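Local coordinates for protein Rubredoxin\:oxygen oxidoreductase (Desulfovibrio gigas, PDB 1E5D) that reduces dioxygen to water by four electrons, using a diiron centre in a lactamase-like domain and FMN in a flavodoxin-like domain, at residues R176-M190 and V228-K242. Numbering follows the deposited sequence.
Sequences RFSDQIPVHTLERAM and VIFRGADQCTFAVQK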
ATOM      1  N   ARG A 176     -12.963  26.870  17.754  1.00 20.83           N
ATOM      2  CA  ARG A 176     -14.002  26.279  16.917  1.00 18.69           C
ATOM      3  C   ARG A 176     -14.381  27.173  15.739  1.00 17.35           C
ATOM      4  O   ARG A 176     -15.249  26.823  14.933  1.00 21.67           O
ATOM      5  CB  ARG A 176     -15.247  25.953  17.742  1.00 18.35           C
ATOM      6  CG  ARG A 176     -15.033  25.433  19.142  1.00 19.07           C
ATOM      7  CD  ARG A 176     -13.984  24.333  19.231  1.00 25.60           C
ATOM      8  NE  ARG A 176     -14.167  23.365  18.152  1.00 29.46           N
ATOM      9  CZ  ARG A 176     -15.097  22.420  18.223  1.00 50.06           C
ATOM     10  NH1 ARG A 176     -15.864  22.355  19.305  1.00 69.78           N
ATOM     11  NH2 ARG A 176     -15.244  21.561  17.226  1.00 61.10           N
ATOM     12  N   PHE A 177     -13.741  28.335  15.606  1.00 16.05           N
ATOM     13  CA  PHE A 177     -14.110  29.235  14.515  1.00 15.83           C
ATOM     14  C   PHE A 177     -12.944  29.558  13.596  1.00 17.00           C
ATOM     15  O   PHE A 177     -11.803  29.663  14.031  1.00 16.48           O
ATOM     16  CB  PHE A 177     -14.714  30.516  15.100  1.00 19.24           C
ATOM     17  CG  PHE A 177     -16.059  30.222  15.764  1.00 16.80           C
ATOM     18  CD1 PHE A 177     -17.194  30.006  15.002  1.00 13.76           C
ATOM     19  CD2 PHE A 177     -16.146  30.155  17.141  1.00 15.86           C
ATOM     20  CE1 PHE A 177     -18.394  29.732  15.627  1.00 18.64           C
ATOM     21  CE2 PHE A 177     -17.355  29.897  17.768  1.00 18.65           C
ATOM     22  CZ  PHE A 177     -18.487  29.682  17.007  1.00 13.83           C
ATOM     23  N   SER A 178     -13.264  29.707  12.314  1.00 15.20           N
ATOM     24  CA  SER A 178     -12.246  29.898  11.287  1.00 21.49           C
ATOM     25  C   SER A 178     -11.378  31.117  11.563  1.00 27.31           C
ATOM     26  O   SER A 178     -10.195  31.144  11.219  1.00 24.60           O
ATOM     27  CB  SER A 178     -12.906  30.009   9.909  1.00 20.17           C
ATOM     28  OG  SER A 178     -13.839  31.073   9.875  1.00 25.88           O
ATOM     29  N   ASP A 179     -11.949  32.148  12.184  1.00 29.72           N
ATOM     30  CA  ASP A 179     -11.185  33.363  12.437  1.00 24.56           C
ATOM     31  C   ASP A 179     -10.229  33.214  13.611  1.00 19.41           C
ATOM     32  O   ASP A 179      -9.489  34.139  13.923  1.00 38.96           O
ATOM     33  CB  ASP A 179     -12.123  34.539  12.732  1.00 28.03           C
ATOM     34  CG  ASP A 179     -13.006  34.284  13.937  1.00 36.18           C
ATOM     35  OD1 ASP A 179     -12.597  34.586  15.081  1.00 66.06           O
ATOM     36  OD2 ASP A 179     -14.127  33.778  13.743  1.00 37.70           O
ATOM     37  N   GLN A 180     -10.254  32.070  14.289  1.00 21.96           N
ATOM     38  CA  GLN A 180      -9.389  31.905  15.452  1.00 22.97           C
ATOM     39  C   GLN A 180      -8.162  31.071  15.116  1.00 22.86           C
ATOM     40  O   GLN A 180      -7.325  30.848  15.987  1.00 36.98           O
ATOM     41  CB  GLN A 180     -10.136  31.235  16.599  1.00 22.69           C
ATOM     42  CG  GLN A 180     -11.431  31.914  16.997  1.00 27.01           C
ATOM     43  CD  GLN A 180     -12.191  31.058  17.995  1.00 33.87           C
ATOM     44  OE1 GLN A 180     -12.544  29.915  17.698  1.00 46.90           O
ATOM     45  NE2 GLN A 180     -12.437  31.620  19.169  1.00 48.46           N
ATOM     46  N   ILE A 181      -8.100  30.617  13.871  1.00 24.67           N
ATOM     47  CA  ILE A 181      -6.940  29.854  13.425  1.00 24.52           C
ATOM     48  C   ILE A 181      -6.328  30.543  12.203  1.00 20.53           C
ATOM     49  O   ILE A 181      -7.031  31.124  11.383  1.00 38.02           O
ATOM     50  CB  ILE A 181      -7.232  28.389  13.076  1.00 26.37           C
ATOM     51  CG1 ILE A 181      -7.736  28.149  11.651  1.00 26.24           C
ATOM     52  CG2 ILE A 181      -8.209  27.741  14.049  1.00 30.78           C
ATOM     53  CD1 ILE A 181      -7.413  26.745  11.182  1.00 37.28           C
ATOM     54  N   PRO A 182      -5.013  30.437  12.128  1.00 19.27           N
ATOM     55  CA  PRO A 182      -4.253  31.028  11.032  1.00 16.33           C
ATOM     56  C   PRO A 182      -4.735  30.481   9.692  1.00 21.62           C
ATOM     57  O   PRO A 182      -5.005  29.286   9.560  1.00 30.08           O
ATOM     58  CB  PRO A 182      -2.825  30.552  11.293  1.00 23.88           C
ATOM     59  CG  PRO A 182      -2.775  30.136  12.717  1.00 26.85           C
ATOM     60  CD  PRO A 182      -4.164  29.715  13.090  1.00 26.10           C
ATOM     61  N   VAL A 183      -4.833  31.375   8.715  1.00 25.63           N
ATOM     62  CA  VAL A 183      -5.332  30.987   7.407  1.00 30.25           C
ATOM     63  C   VAL A 183      -4.544  29.833   6.802  1.00 28.08           C
ATOM     64  O   VAL A 183      -5.143  28.894   6.279  1.00 32.15           O
ATOM     65  CB  VAL A 183      -5.273  32.158   6.403  1.00 32.87           C
ATOM     66  CG1 VAL A 183      -6.627  32.314   5.740  1.00 27.65           C
ATOM     67  CG2 VAL A 183      -4.822  33.420   7.112  1.00 45.68           C
ATOM     68  N   HIS A 184      -3.218  29.937   6.865  1.00 21.59           N
ATOM     69  CA  HIS A 184      -2.411  28.898   6.222  1.00 28.03           C
ATOM     70  C   HIS A 184      -2.752  27.538   6.809  1.00 20.23           C
ATOM     71  O   HIS A 184      -2.846  26.522   6.122  1.00 26.13           O
ATOM     72  CB  HIS A 184      -0.919  29.201   6.352  1.00 29.91           C
ATOM     73  CG  HIS A 184      -0.468  29.388   7.764  1.00 42.66           C
ATOM     74  ND1 HIS A 184      -0.433  30.627   8.369  1.00 46.96           N
ATOM     75  CD2 HIS A 184      -0.037  28.499   8.691  1.00 46.61           C
ATOM     76  CE1 HIS A 184       0.007  30.482   9.609  1.00 49.51           C
ATOM     77  NE2 HIS A 184       0.255  29.201   9.834  1.00 47.96           N
ATOM     78  N   THR A 185      -2.958  27.523   8.129  1.00 12.79           N
ATOM     79  CA  THR A 185      -3.357  26.245   8.722  1.00 19.78           C
ATOM     80  C   THR A 185      -4.725  25.834   8.187  1.00 14.83           C
ATOM     81  O   THR A 185      -4.944  24.726   7.704  1.00 24.79           O
ATOM     82  CB  THR A 185      -3.397  26.310  10.256  1.00 26.72           C
ATOM     83  OG1 THR A 185      -2.105  26.690  10.753  1.00 38.08           O
ATOM     84  CG2 THR A 185      -3.703  24.936  10.834  1.00 11.51           C
ATOM     85  N   LEU A 186      -5.646  26.785   8.286  1.00 14.01           N
ATOM     86  CA  LEU A 186      -7.015  26.533   7.864  1.00 14.12           C
ATOM     87  C   LEU A 186      -7.074  26.108   6.405  1.00 15.04           C
ATOM     88  O   LEU A 186      -7.814  25.189   6.055  1.00 19.24           O
ATOM     89  CB  LEU A 186      -7.876  27.780   8.086  1.00 14.97           C
ATOM     90  CG  LEU A 186      -9.294  27.714   7.516  1.00 18.76           C
ATOM     91  CD1 LEU A 186     -10.010  26.490   8.071  1.00 18.40           C
ATOM     92  CD2 LEU A 186     -10.048  28.997   7.809  1.00 16.47           C
ATOM     93  N   GLU A 187      -6.300  26.796   5.568  1.00 14.23           N
ATOM     94  CA  GLU A 187      -6.364  26.539   4.133  1.00 17.17           C
ATOM     95  C   GLU A 187      -5.787  25.170   3.782  1.00 17.23           C
ATOM     96  O   GLU A 187      -6.376  24.432   2.988  1.00 19.96           O
ATOM     97  CB  GLU A 187      -5.632  27.626   3.345  1.00 19.68           C
ATOM     98  CG  GLU A 187      -6.087  27.737   1.892  1.00 26.00           C
ATOM     99  CD  GLU A 187      -5.307  26.808   0.976  1.00 25.41           C
ATOM    100  OE1 GLU A 187      -4.100  26.645   1.266  1.00 31.27           O
ATOM    101  OE2 GLU A 187      -5.896  26.239   0.036  1.00 25.82           O
ATOM    102  N   ARG A 188      -4.625  24.863   4.339  1.00 10.39           N
ATOM    103  CA  ARG A 188      -3.977  23.587   4.031  1.00 14.65           C
ATOM    104  C   ARG A 188      -4.912  22.439   4.371  1.00 12.25           C
ATOM    105  O   ARG A 188      -5.057  21.468   3.634  1.00 18.97           O
ATOM    106  CB  ARG A 188      -2.659  23.488   4.788  1.00 14.12           C
ATOM    107  CG  ARG A 188      -1.941  22.159   4.654  1.00 31.34           C
ATOM    108  CD  ARG A 188      -1.747  21.731   3.208  1.00 42.16           C
ATOM    109  NE  ARG A 188      -1.516  20.297   3.083  1.00 52.65           N
ATOM    110  CZ  ARG A 188      -0.516  19.701   2.456  1.00 56.49           C
ATOM    111  NH1 ARG A 188       0.421  20.416   1.848  1.00 53.27           N
ATOM    112  NH2 ARG A 188      -0.445  18.376   2.430  1.00 65.98           N
ATOM    113  N   ALA A 189      -5.587  22.544   5.514  1.00 11.70           N
ATOM    114  CA  ALA A 189      -6.491  21.472   5.930  1.00 14.26           C
ATOM    115  C   ALA A 189      -7.725  21.397   5.043  1.00 14.03           C
ATOM    116  O   ALA A 189      -8.313  20.337   4.812  1.00 25.66           O
ATOM    117  CB  ALA A 189      -6.892  21.672   7.384  1.00  0.72           C
ATOM    118  N   MET A 190      -8.148  22.551   4.520  1.00 12.38           N
ATOM    119  CA  MET A 190      -9.312  22.498   3.636  1.00 16.34           C
ATOM    120  C   MET A 190      -8.993  21.739   2.356  1.00 14.81           C
ATOM    121  O   MET A 190      -9.768  20.916   1.876  1.00 17.58           O
ATOM    122  CB  MET A 190      -9.772  23.905   3.288  1.00 14.28           C
ATOM    123  CG  MET A 190     -10.475  24.601   4.449  1.00 15.67           C
ATOM    124  SD  MET A 190     -10.724  26.337   4.003  1.00 26.02           S
ATOM    125  CE  MET A 190     -11.816  26.104   2.596  1.00 23.68           C
ATOM    126  N   VAL A 228     -13.553  23.585  12.049  1.00 15.30           N
ATOM    127  CA  VAL A 228     -14.060  24.840  12.594  1.00 19.07           C
ATOM    128  C   VAL A 228     -15.208  25.398  11.765  1.00 24.47           C
ATOM    129  O   VAL A 228     -15.417  25.049  10.609  1.00 26.13           O
ATOM    130  CB  VAL A 228     -12.952  25.905  12.697  1.00 18.42           C
ATOM    131  CG1 VAL A 228     -11.880  25.435  13.666  1.00 20.69           C
ATOM    132  CG2 VAL A 228     -12.369  26.187  11.325  1.00  4.24           C
ATOM    133  N   ILE A 229     -15.951  26.282  12.420  1.00 22.88           N
ATOM    134  CA  ILE A 229     -17.050  26.977  11.766  1.00 18.92           C
ATOM    135  C   ILE A 229     -16.556  28.220  11.043  1.00 17.19           C
ATOM    136  O   ILE A 229     -15.718  28.949  11.584  1.00 18.95           O
ATOM    137  CB  ILE A 229     -18.116  27.367  12.805  1.00 20.79           C
ATOM    138  CG1 ILE A 229     -18.924  26.161  13.297  1.00 22.79           C
ATOM    139  CG2 ILE A 229     -19.021  28.460  12.266  1.00 17.33           C
ATOM    140  CD1 ILE A 229     -19.387  26.303  14.732  1.00 41.03           C
ATOM    141  N   PHE A 230     -17.054  28.466   9.838  1.00 20.08           N
ATOM    142  CA  PHE A 230     -16.683  29.686   9.119  1.00 22.04           C
ATOM    143  C   PHE A 230     -17.546  30.843   9.605  1.00 22.06           C
ATOM    144  O   PHE A 230     -18.751  30.875   9.340  1.00 23.78           O
ATOM    145  CB  PHE A 230     -16.817  29.494   7.607  1.00 17.54           C
ATOM    146  CG  PHE A 230     -15.758  28.539   7.064  1.00 15.09           C
ATOM    147  CD1 PHE A 230     -14.497  29.007   6.740  1.00 16.18           C
ATOM    148  CD2 PHE A 230     -16.046  27.195   6.900  1.00 11.18           C
ATOM    149  CE1 PHE A 230     -13.526  28.145   6.266  1.00 18.22           C
ATOM    150  CE2 PHE A 230     -15.076  26.329   6.430  1.00 11.32           C
ATOM    151  CZ  PHE A 230     -13.816  26.802   6.117  1.00 11.03           C
ATOM    152  N   ARG A 231     -16.910  31.765  10.318  1.00 16.23           N
ATOM    153  CA  ARG A 231     -17.637  32.863  10.956  1.00 22.55           C
ATOM    154  C   ARG A 231     -17.338  34.199  10.298  1.00 25.30           C
ATOM    155  O   ARG A 231     -16.228  34.717  10.355  1.00 32.93           O
ATOM    156  CB  ARG A 231     -17.275  32.898  12.435  1.00 26.96           C
ATOM    157  CG  ARG A 231     -17.944  33.963  13.287  1.00 21.49           C
ATOM    158  CD  ARG A 231     -16.939  34.460  14.308  1.00 28.24           C
ATOM    159  NE  ARG A 231     -17.154  33.975  15.661  1.00 29.07           N
ATOM    160  CZ  ARG A 231     -16.187  33.773  16.546  1.00 26.88           C
ATOM    161  NH1 ARG A 231     -14.922  34.006  16.228  1.00 17.88           N
ATOM    162  NH2 ARG A 231     -16.463  33.334  17.766  1.00 48.01           N
ATOM    163  N   GLY A 232     -18.353  34.764   9.659  1.00 22.96           N
ATOM    164  CA  GLY A 232     -18.222  36.022   8.956  1.00 20.58           C
ATOM    165  C   GLY A 232     -18.274  35.846   7.451  1.00 31.23           C
ATOM    166  O   GLY A 232     -17.701  34.904   6.898  1.00 43.60           O
ATOM    167  N   ALA A 233     -18.968  36.759   6.775  1.00 29.32           N
ATOM    168  CA  ALA A 233     -19.151  36.645   5.334  1.00 27.59           C
ATOM    169  C   ALA A 233     -17.812  36.576   4.618  1.00 25.93           C
ATOM    170  O   ALA A 233     -17.672  35.893   3.600  1.00 25.88           O
ATOM    171  CB  ALA A 233     -19.982  37.806   4.813  1.00 24.47           C
ATOM    172  N   ASP A 234     -16.794  37.277   5.144  1.00 17.85           N
ATOM    173  CA  ASP A 234     -15.518  37.204   4.420  1.00 18.72           C
ATOM    174  C   ASP A 234     -15.008  35.766   4.452  1.00 21.11           C
ATOM    175  O   ASP A 234     -14.646  35.194   3.432  1.00 22.29           O
ATOM    176  CB  ASP A 234     -14.505  38.187   4.986  1.00 26.30           C
ATOM    177  CG  ASP A 234     -14.173  37.943   6.441  1.00 37.56           C
ATOM    178  OD1 ASP A 234     -15.134  37.689   7.197  1.00 44.89           O
ATOM    179  OD2 ASP A 234     -12.982  37.980   6.805  1.00 56.46           O
ATOM    180  N   GLN A 235     -15.022  35.191   5.648  1.00 20.53           N
ATOM    181  CA  GLN A 235     -14.617  33.813   5.863  1.00 17.27           C
ATOM    182  C   GLN A 235     -15.432  32.875   4.990  1.00 18.03           C
ATOM    183  O   GLN A 235     -14.927  31.995   4.296  1.00 28.61           O
ATOM    184  CB  GLN A 235     -14.777  33.478   7.347  1.00 19.96           C
ATOM    185  CG  GLN A 235     -13.855  34.308   8.234  1.00 24.38           C
ATOM    186  CD  GLN A 235     -12.422  33.813   8.142  1.00 28.91           C
ATOM    187  OE1 GLN A 235     -11.581  34.434   7.498  1.00 46.11           O
ATOM    188  NE2 GLN A 235     -12.155  32.683   8.785  1.00 26.30           N
ATOM    189  N   CYS A 236     -16.746  33.086   5.012  1.00 16.10           N
ATOM    190  CA  CYS A 236     -17.579  32.213   4.186  1.00 18.19           C
ATOM    191  C   CYS A 236     -17.260  32.386   2.715  1.00 25.43           C
ATOM    192  O   CYS A 236     -17.410  31.462   1.916  1.00 32.79           O
ATOM    193  CB  CYS A 236     -19.050  32.510   4.500  1.00  9.83           C
ATOM    194  SG  CYS A 236     -19.445  32.037   6.209  1.00 24.60           S
ATOM    195  N   THR A 237     -16.809  33.586   2.346  1.00 29.48           N
ATOM    196  CA  THR A 237     -16.524  33.824   0.928  1.00 28.95           C
ATOM    197  C   THR A 237     -15.200  33.161   0.573  1.00 23.39           C
ATOM    198  O   THR A 237     -15.050  32.586  -0.505  1.00 28.91           O
ATOM    199  CB  THR A 237     -16.513  35.319   0.585  1.00 37.00           C
ATOM    200  OG1 THR A 237     -17.851  35.838   0.693  1.00 33.44           O
ATOM    201  CG2 THR A 237     -16.083  35.547  -0.859  1.00 26.79           C
ATOM    202  N   PHE A 238     -14.275  33.247   1.516  1.00 19.29           N
ATOM    203  CA  PHE A 238     -13.018  32.511   1.428  1.00 20.86           C
ATOM    204  C   PHE A 238     -13.288  31.034   1.144  1.00 25.91           C
ATOM    205  O   PHE A 238     -12.774  30.495   0.159  1.00 32.25           O
ATOM    206  CB  PHE A 238     -12.236  32.685   2.720  1.00 22.47           C
ATOM    207  CG  PHE A 238     -10.929  31.924   2.805  1.00 28.85           C
ATOM    208  CD1 PHE A 238      -9.835  32.294   2.044  1.00 30.77           C
ATOM    209  CD2 PHE A 238     -10.808  30.840   3.658  1.00 28.15           C
ATOM    210  CE1 PHE A 238      -8.638  31.601   2.137  1.00 32.11           C
ATOM    211  CE2 PHE A 238      -9.617  30.146   3.758  1.00 30.45           C
ATOM    212  CZ  PHE A 238      -8.525  30.524   2.999  1.00 29.68           C
ATOM    213  N   ALA A 239     -14.091  30.381   1.985  1.00 21.17           N
ATOM    214  CA  ALA A 239     -14.395  28.967   1.823  1.00 21.79           C
ATOM    215  C   ALA A 239     -14.861  28.637   0.408  1.00 25.30           C
ATOM    216  O   ALA A 239     -14.363  27.708  -0.238  1.00 34.91           O
ATOM    217  CB  ALA A 239     -15.465  28.504   2.810  1.00 16.19           C
ATOM    218  N   VAL A 240     -15.839  29.402  -0.069  1.00 27.80           N
ATOM    219  CA  VAL A 240     -16.441  29.142  -1.372  1.00 23.74           C
ATOM    220  C   VAL A 240     -15.488  29.481  -2.510  1.00 21.96           C
ATOM    221  O   VAL A 240     -15.454  28.772  -3.514  1.00 24.41           O
ATOM    222  CB  VAL A 240     -17.745  29.944  -1.548  1.00 21.90           C
ATOM    223  CG1 VAL A 240     -18.192  29.914  -3.000  1.00 21.69           C
ATOM    224  CG2 VAL A 240     -18.810  29.388  -0.626  1.00 14.41           C
ATOM    225  N   GLN A 241     -14.726  30.555  -2.336  1.00 21.11           N
ATOM    226  CA  GLN A 241     -13.669  30.892  -3.276  1.00 29.47           C
ATOM    227  C   GLN A 241     -12.805  29.660  -3.540  1.00 27.90           C
ATOM    228  O   GLN A 241     -12.665  29.167  -4.652  1.00 40.04           O
ATOM    229  CB  GLN A 241     -12.803  32.001  -2.696  1.00 47.72           C
ATOM    230  CG  GLN A 241     -12.888  33.373  -3.327  1.00 65.32           C
ATOM    231  CD  GLN A 241     -11.790  34.286  -2.798  1.00 81.39           C
ATOM    232  OE1 GLN A 241     -10.735  33.831  -2.352  1.00 98.85           O
ATOM    233  NE2 GLN A 241     -12.048  35.589  -2.846  1.00 96.11           N
ATOM    234  N   LYS A 242     -12.239  29.175  -2.443  1.00 30.61           N
ATOM    235  CA  LYS A 242     -11.332  28.041  -2.407  1.00 25.50           C
ATOM    236  C   LYS A 242     -11.916  26.789  -3.038  1.00 22.30           C
ATOM    237  O   LYS A 242     -11.232  26.148  -3.835  1.00 14.81           O
ATOM    238  CB  LYS A 242     -10.943  27.794  -0.941  1.00 19.47           C
ATOM    239  CG  LYS A 242      -9.841  28.765  -0.514  1.00 24.73           C
ATOM    240  CD  LYS A 242      -8.488  28.259  -1.008  1.00 35.07           C
ATOM    241  CE  LYS A 242      -7.627  29.396  -1.526  1.00 38.69           C
ATOM    242  NZ  LYS A 242      -6.266  28.936  -1.925  1.00 45.13           N
TER
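Phe177 and Ile229 form a single backbone bridge, held by the hydrogen bonds Ile229 N to Arg176 O and Ser178 N to Ile229 O, and beyond it helices 183-190 and 233-242 run side by side at 38°, their axes 11.5 Å apart. At the bridge the guanidinium of Arg231 lies flat over one face of the Phe177 ring, the planes 18° apart, in a cation-pi stack. Arg231 NH1 makes a salt bridge to Asp179 OD2 (2.6 Å), on the syn lone pair; the ring and the carboxylate thus both limit how the guanidinium can turn. Ile229 runs alongside Phe177, its CB 3.6 Å from CD1 of the ring. Ser178 OG accepts two bonds, from Arg231 N and from Gln235 NE2 at 2.6 Å, the latter nearly in the amide plane, which ties the short 3-10 turn to the first turn of the second helix. Between the helices Phe238, its CG anti to the backbone N (chi1 177°), enters as a knob among Val183, Leu186, Glu187 and Met190. Met190 SD reaches two rings, at the edge of Phe230, 3.8 Å from its CZ, and obliquely against Phe238, while Leu186 CD2 touches Phe230 CE1. Near the end of helical segment 233-242, a weak salt bridge joins Glu187 OE2 and Lys242 NZ, the stronger partners being the Tyr246 hydroxyl for Glu187 and Glu245 for Lys242. Phe230 pairs through its backbone with Ile222 of strand 221-224; the two helices pack beside the edge of that sheet of the metallo-beta-lactamase fold, where strand 230-231 is outermost within the chain, just after the iron ligand His226.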